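Side-chain contacts in sulfide-quinone reductase (Aquifex aeolicus, PDB 3HYW), which catalyses the FAD-dependent oxidation of hydrogen sulfide by a quinone, building up polysulfur that is released typically as cyclooctasulfur: residues W52-F55 against E56-S59; L130-Q133 against K134-E138; M166-Y169 against E170-R174. All coordinates share one frame; numbering follows the deposited sequence.

Contact 1 of 3, residues W52-F55 against E56-S59; sequences WRKF and EDIS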
# COMPACT_ATOMS: atom_id res chain seq x y z
N TRP A 52 -31.90 8.15 8.32
CA TRP A 52 -31.91 6.82 8.91
C TRP A 52 -32.31 6.86 10.39
O TRP A 52 -32.37 5.82 11.05
CB TRP A 52 -30.55 6.14 8.74
CG TRP A 52 -30.13 5.89 7.30
CD1 TRP A 52 -30.89 6.04 6.18
CD2 TRP A 52 -28.85 5.42 6.86
NE1 TRP A 52 -30.17 5.71 5.06
CE2 TRP A 52 -28.91 5.32 5.45
CE3 TRP A 52 -27.66 5.07 7.51
CZ2 TRP A 52 -27.82 4.89 4.68
CZ3 TRP A 52 -26.58 4.64 6.74
CH2 TRP A 52 -26.67 4.56 5.34
N ARG A 53 -32.55 8.07 10.90
CA ARG A 53 -33.03 8.26 12.27
C ARG A 53 -34.11 9.33 12.29
O ARG A 53 -34.12 10.22 11.43
CB ARG A 53 -31.90 8.71 13.21
CG ARG A 53 -30.75 7.74 13.38
CD ARG A 53 -31.13 6.44 14.08
NE ARG A 53 -29.92 5.71 14.44
CZ ARG A 53 -29.27 4.86 13.64
NH1 ARG A 53 -28.16 4.28 14.08
NH2 ARG A 53 -29.72 4.61 12.41
N LYS A 54 -35.00 9.24 13.27
CA LYS A 54 -35.90 10.34 13.64
C LYS A 54 -35.25 11.08 14.80
O LYS A 54 -34.62 10.45 15.66
CB LYS A 54 -37.26 9.81 14.07
CG LYS A 54 -38.10 9.17 12.97
CD LYS A 54 -39.36 8.53 13.57
CE LYS A 54 -40.25 7.91 12.50
NZ LYS A 54 -39.59 6.79 11.77
N PHE A 55 -35.41 12.40 14.84
CA PHE A 55 -34.79 13.22 15.88
C PHE A 55 -35.12 12.75 17.30
O PHE A 55 -34.25 12.69 18.17
CB PHE A 55 -35.16 14.70 15.70
CG PHE A 55 -34.71 15.58 16.84
CD1 PHE A 55 -35.61 15.97 17.83
CD2 PHE A 55 -33.39 16.01 16.92
CE1 PHE A 55 -35.21 16.79 18.88
CE2 PHE A 55 -32.97 16.83 17.98
CZ PHE A 55 -33.88 17.23 18.95
N GLU A 56 -36.38 12.40 17.53
CA GLU A 56 -36.83 12.02 18.87
C GLU A 56 -36.26 10.68 19.33
O GLU A 56 -36.27 10.36 20.52
CB GLU A 56 -38.36 12.09 18.97
CG GLU A 56 -38.88 13.52 18.72
CD GLU A 56 -40.38 13.68 18.90
OE1 GLU A 56 -41.11 12.68 19.04
OE2 GLU A 56 -40.84 14.85 18.88
N ASP A 57 -35.71 9.91 18.39
CA ASP A 57 -35.08 8.63 18.71
C ASP A 57 -33.61 8.73 19.14
O ASP A 57 -33.04 7.76 19.64
CB ASP A 57 -35.20 7.68 17.52
CG ASP A 57 -36.62 7.19 17.31
OD1 ASP A 57 -37.44 7.23 18.27
OD2 ASP A 57 -36.92 6.74 16.19
N ILE A 58 -33.00 9.90 18.92
CA ILE A 58 -31.59 10.13 19.27
C ILE A 58 -31.41 11.40 20.11
O ILE A 58 -30.34 12.02 20.09
CB ILE A 58 -30.67 10.20 18.02
CG1 ILE A 58 -31.07 11.37 17.11
CG2 ILE A 58 -30.72 8.87 17.26
CD1 ILE A 58 -29.95 11.93 16.24
N SER A 59 -32.46 11.78 20.83
CA SER A 59 -32.42 12.96 21.70
C SER A 59 -33.21 12.70 22.99
O SER A 59 -34.07 11.83 23.02
CB SER A 59 -32.98 14.19 20.98
OG SER A 59 -34.27 13.94 20.45
O HOH W 1 -34.98 6.76 14.63

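Contact 2 of 3, residues L130-Q133 against K134-E138; sequences LETQ and KKLQE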
# COMPACT_ATOMS: atom_id res chain seq x y z
N LEU A 130 -30.57 17.83 9.61
CA LEU A 130 -31.91 17.79 9.03
C LEU A 130 -32.02 18.56 7.72
O LEU A 130 -32.69 18.11 6.79
CB LEU A 130 -32.96 18.26 10.05
CG LEU A 130 -33.19 17.21 11.15
CD1 LEU A 130 -33.76 17.82 12.40
CD2 LEU A 130 -34.05 16.04 10.65
N GLU A 131 -31.34 19.71 7.64
CA GLU A 131 -31.22 20.47 6.39
C GLU A 131 -30.50 19.65 5.31
O GLU A 131 -30.90 19.67 4.15
CB GLU A 131 -30.48 21.78 6.62
CG GLU A 131 -31.12 22.71 7.65
CD GLU A 131 -30.47 24.10 7.68
OE1 GLU A 131 -29.24 24.21 7.46
OE2 GLU A 131 -31.20 25.09 7.94
N THR A 132 -29.44 18.95 5.70
CA THR A 132 -28.72 18.04 4.80
C THR A 132 -29.61 16.94 4.23
O THR A 132 -29.55 16.63 3.04
CB THR A 132 -27.52 17.39 5.51
OG1 THR A 132 -26.63 18.42 5.96
CG2 THR A 132 -26.76 16.44 4.56
N GLN A 133 -30.43 16.34 5.10
CA GLN A 133 -31.39 15.31 4.69
C GLN A 133 -32.28 15.84 3.56
O GLN A 133 -32.51 15.14 2.57
CB GLN A 133 -32.23 14.85 5.89
CG GLN A 133 -33.22 13.71 5.58
CD GLN A 133 -34.04 13.27 6.79
OE1 GLN A 133 -33.57 13.29 7.94
NE2 GLN A 133 -35.27 12.84 6.54
N LYS A 134 -32.74 17.08 3.71
CA LYS A 134 -33.62 17.72 2.73
C LYS A 134 -32.94 17.94 1.38
O LYS A 134 -33.59 17.84 0.34
CB LYS A 134 -34.17 19.04 3.27
CG LYS A 134 -35.05 18.92 4.50
CD LYS A 134 -35.81 20.21 4.77
CE LYS A 134 -36.38 20.24 6.18
NZ LYS A 134 -37.72 20.93 6.21
N LYS A 135 -31.64 18.24 1.41
CA LYS A 135 -30.87 18.48 0.18
C LYS A 135 -30.46 17.18 -0.51
O LYS A 135 -30.27 17.16 -1.72
CB LYS A 135 -29.65 19.36 0.45
CG LYS A 135 -30.00 20.84 0.59
CD LYS A 135 -28.77 21.71 0.83
CE LYS A 135 -28.01 22.06 -0.46
NZ LYS A 135 -26.97 23.11 -0.23
N LEU A 136 -30.34 16.10 0.27
CA LEU A 136 -30.03 14.78 -0.28
C LEU A 136 -31.14 14.25 -1.19
O LEU A 136 -30.86 13.64 -2.23
CB LEU A 136 -29.72 13.78 0.83
CG LEU A 136 -28.30 13.77 1.39
CD1 LEU A 136 -28.21 12.87 2.60
CD2 LEU A 136 -27.30 13.34 0.33
N GLN A 137 -32.39 14.49 -0.79
CA GLN A 137 -33.55 14.08 -1.58
C GLN A 137 -33.47 14.64 -3.00
O GLN A 137 -33.80 13.95 -3.97
CB GLN A 137 -34.86 14.52 -0.90
CG GLN A 137 -35.20 13.74 0.38
CD GLN A 137 -35.51 12.26 0.13
OE1 GLN A 137 -34.85 11.38 0.69
NE2 GLN A 137 -36.50 11.99 -0.72
N GLU A 138 -32.99 15.88 -3.11
CA GLU A 138 -32.77 16.57 -4.39
C GLU A 138 -31.66 15.92 -5.23
O GLU A 138 -31.72 15.94 -6.47
CB GLU A 138 -32.45 18.05 -4.12
CG GLU A 138 -32.34 18.94 -5.35
CD GLU A 138 -31.82 20.35 -5.03
OE1 GLU A 138 -31.78 20.73 -3.83
OE2 GLU A 138 -31.47 21.08 -5.99

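Contact 3 of 3, residues M166-Y169 against E170-R174; sequences MLHY and ELKKR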
# COMPACT_ATOMS: atom_id res chain seq x y z
N MET A 166 -21.74 6.14 3.88
CA MET A 166 -23.19 5.99 4.08
C MET A 166 -23.96 6.40 2.83
O MET A 166 -24.91 5.73 2.43
CB MET A 166 -23.67 6.83 5.26
CG MET A 166 -23.24 6.32 6.62
SD MET A 166 -23.89 7.33 7.97
CE MET A 166 -23.32 6.38 9.34
N LEU A 167 -23.54 7.51 2.23
CA LEU A 167 -24.16 8.01 1.01
C LEU A 167 -23.93 7.05 -0.16
O LEU A 167 -24.87 6.74 -0.88
CB LEU A 167 -23.65 9.42 0.68
CG LEU A 167 -24.28 10.14 -0.52
CD1 LEU A 167 -25.82 10.18 -0.42
CD2 LEU A 167 -23.70 11.53 -0.69
N HIS A 168 -22.70 6.57 -0.31
CA HIS A 168 -22.40 5.50 -1.28
C HIS A 168 -23.35 4.30 -1.12
O HIS A 168 -23.90 3.80 -2.10
CB HIS A 168 -20.94 5.04 -1.16
CG HIS A 168 -20.66 3.74 -1.86
ND1 HIS A 168 -20.47 3.66 -3.22
CD2 HIS A 168 -20.56 2.48 -1.38
CE1 HIS A 168 -20.26 2.40 -3.56
NE2 HIS A 168 -20.31 1.66 -2.46
N TYR A 169 -23.51 3.85 0.12
CA TYR A 169 -24.39 2.75 0.46
C TYR A 169 -25.83 3.05 0.01
O TYR A 169 -26.46 2.22 -0.66
CB TYR A 169 -24.34 2.45 1.97
CG TYR A 169 -25.36 1.43 2.43
CD1 TYR A 169 -25.11 0.06 2.35
CD2 TYR A 169 -26.58 1.84 2.96
CE1 TYR A 169 -26.05 -0.87 2.77
CE2 TYR A 169 -27.53 0.91 3.40
CZ TYR A 169 -27.26 -0.44 3.30
OH TYR A 169 -28.19 -1.36 3.73
N GLU A 170 -26.33 4.23 0.38
CA GLU A 170 -27.68 4.66 0.02
C GLU A 170 -27.90 4.72 -1.49
O GLU A 170 -28.92 4.26 -1.99
CB GLU A 170 -27.99 6.02 0.66
CG GLU A 170 -29.38 6.59 0.35
CD GLU A 170 -30.52 5.83 1.02
OE1 GLU A 170 -30.31 5.24 2.11
OE2 GLU A 170 -31.63 5.82 0.45
N LEU A 171 -26.92 5.28 -2.21
CA LEU A 171 -27.00 5.40 -3.66
C LEU A 171 -27.02 4.03 -4.33
O LEU A 171 -27.75 3.81 -5.30
CB LEU A 171 -25.86 6.27 -4.21
CG LEU A 171 -25.82 7.73 -3.73
CD1 LEU A 171 -24.48 8.39 -4.03
CD2 LEU A 171 -26.97 8.55 -4.33
N LYS A 172 -26.23 3.10 -3.80
CA LYS A 172 -26.21 1.72 -4.28
C LYS A 172 -27.53 0.99 -3.96
O LYS A 172 -27.98 0.14 -4.73
CB LYS A 172 -25.02 0.98 -3.67
CG LYS A 172 -24.50 -0.18 -4.51
CD LYS A 172 -23.12 -0.63 -4.02
CE LYS A 172 -22.82 -2.04 -4.50
NZ LYS A 172 -21.42 -2.45 -4.20
N LYS A 173 -28.13 1.35 -2.83
CA LYS A 173 -29.46 0.86 -2.44
C LYS A 173 -30.51 1.33 -3.45
O LYS A 173 -31.38 0.56 -3.87
CB LYS A 173 -29.79 1.33 -1.01
CG LYS A 173 -31.10 0.83 -0.43
CD LYS A 173 -31.27 1.27 1.02
CE LYS A 173 -32.69 1.02 1.54
NZ LYS A 173 -33.18 -0.37 1.25
N ARG A 174 -30.42 2.60 -3.84
CA ARG A 174 -31.34 3.21 -4.79
C ARG A 174 -30.99 2.86 -6.24
O ARG A 174 -31.73 3.21 -7.17
CB ARG A 174 -31.36 4.73 -4.59
CG ARG A 174 -32.02 5.18 -3.28
CD ARG A 174 -31.80 6.66 -3.02
NE ARG A 174 -32.52 7.13 -1.83
CZ ARG A 174 -33.74 7.67 -1.84
NH1 ARG A 174 -34.40 7.84 -2.98
NH2 ARG A 174 -34.29 8.06 -0.70
O HOH W 2 -20.11 -1.02 -1.68

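Contact 1 of 3, residues W52-F55 against E56-S59
Ser59 OG donates to Phe55 O at 2.6 Å while lying over one face of the Phe55 ring, so that the hydroxyl bonds to the backbone carbonyl of the residue whose ring it lies against. It stands 3.4 Å above the ring plane, displaced toward the rim near CE1, and Ser59 CB adds a CH-pi contact 4.0 Å from the centroid of the Phe55 ring. Two torsions bring this about: Ser59 OG sits between its own N and carbonyl carbon (chi1 54°), and Phe55 CG is anti to the backbone N (chi1 172°). Phe55 O is gripped twice, since Ile58 N also bonds to it at 3.1 Å and arrives from the opposite face of the carbonyl plane. Replacing Phe55 by an alanine removes the ring, and Ser59 CB would probably lose its aromatic cover and Tyr38 the edge-to-face partner it meets there. One residue before the Ile58-Phe55 bond, Asp57 N bonds to Lys54 O at 3.0 Å. The Asp57 and Lys54 side chains run alongside each other, with Asp57 OD2 3.7 Å from Lys54 CB rather than at the ammonium. The same OD2 accepts from a water that in turn receives Lys54 N, tying the carboxylate back to the main chain. Arg53, ahead of the turn, meets Ile58 CG2 with its CD at 4.0 Å, the two side chains crossing at about a right angle. Arg53 bends at chi2, donates from NH2 to Trp52 O and forms a salt bridge with Glu386. The successive bonds from Asp57 and Ile58 to carbonyls three residues back are the signature of a short 3-10 turn, here linking helix 45-50 to strand 59-61 in the FAD-binding fold.

Contact 2 of 3, residues L130-Q133 against K134-E138
Lys134 lays its CG 3.4 Å from Leu130 O, the carbonyl to which its own N bonds at 3.2 Å. CG reaches this place because it is anti to the carbonyl carbon of Lys134 and beside the backbone N (chi1 -63°); the rest of the chain then leads away from the turn before. Lys135 N bonds to Glu131 O in the same i to i+4 pattern, and its CB and CG lie farther from that oxygen, both at 3.9 Å. Its ammonium makes a weak hydrogen bond to Asn119 O. Leu136 N bonds to Thr132 O at 2.9 Å, and its CG rests 3.5 Å from that oxygen; the apolar part is a loose approach of Leu136 CD1 to Thr132 CG2 at 4.3 Å. The other branch of Thr132 is polar, its OG1 bonding chiefly to Ser122 O. Gln137 continues the helix with a weak bond to Gln133 O, its CG 3.7 Å from the same oxygen. Helix 126-141 is thus amphipathic. Lys134 and Gln137 lie on its exposed side, whereas Thr132 and Leu136 face inward onto Phe163 of helix 158-173, helix 45-50 and Phe247 of strand 247-255.

Contact 3 of 3, residues M166-Y169 against E170-R174
Leu167 and Leu171, one turn apart on the amphipathic helix 158-173, pack obliquely with Leu167 CG 3.9 Å from Leu171 CD1. This i to i+4 pair faces the protein interior, where Leu167 also meets Leu136 of helix 126-141 and strand 146-150. Leu171 CG is itself close over the turn, 3.2 Å from Leu167 O, the carbonyl that accepts from Leu171 N. On another flank His168 and Lys172 lie side by side and point the same way. Lys172 CD passes the imidazole obliquely, 3.9 Å from His168 NE2. With CG anti to the backbone N (chi1 -153°) and an extended chain beyond it, Lys172 carries NZ past the ring, to where a water links NZ and His168 NE2. That water lies in the ring plane at its edge, and a hydrogen bond between ND1 and Arg177 holds the imidazole from its other nitrogen. Lys172 also approaches a sulfate ion, probably from the crystallisation liquor, and packs on Glu368 of a neighbouring subunit, so this flank looks toward the trimer interface. Tyr169 and Lys173 meet more loosely: Lys173 CD stands oblique to the phenol ring, 4.4 Å from Tyr169 CE2. Beyond these pairs Glu170 bends at chi2 (70°) and splits its carboxylate between two partners, OE1 taking Trp52 NE1. Its second oxygen closes a salt bridge to Arg174, whose guanidinium also makes a cation-pi contact with Tyr140. In that bridge Arg174 NE donates to the anti lone pair of Glu170 OE2 at 2.8 Å, and that oxygen lies 23° out of the guanidinium plane.

How the contacts relate
Contact 3 is the most buried of the three, while contacts 1 and 2 are only partly buried. Contacts 2 and 3 sit on helices 126-141 and 158-173, which pack together through Leu136 CD2 and Leu167 CD1, 3.6 Å apart; contact 1 belongs to the loop after helix 45-50, a helix that all three contacts touch. Its Trp52 packs CH2 on Tyr169 CD2 of contact 3 at 3.6 Å, whereas contacts 1 and 2 do not touch. The loop has 3-10 bonds and a hydroxyl on an aromatic face. Both helices share i to i+4 bonds, longer and partly weak in 130-138; their side chains differ, with solvent-facing lysine there and apolar, water-bridged and ionic pairs in 166-174.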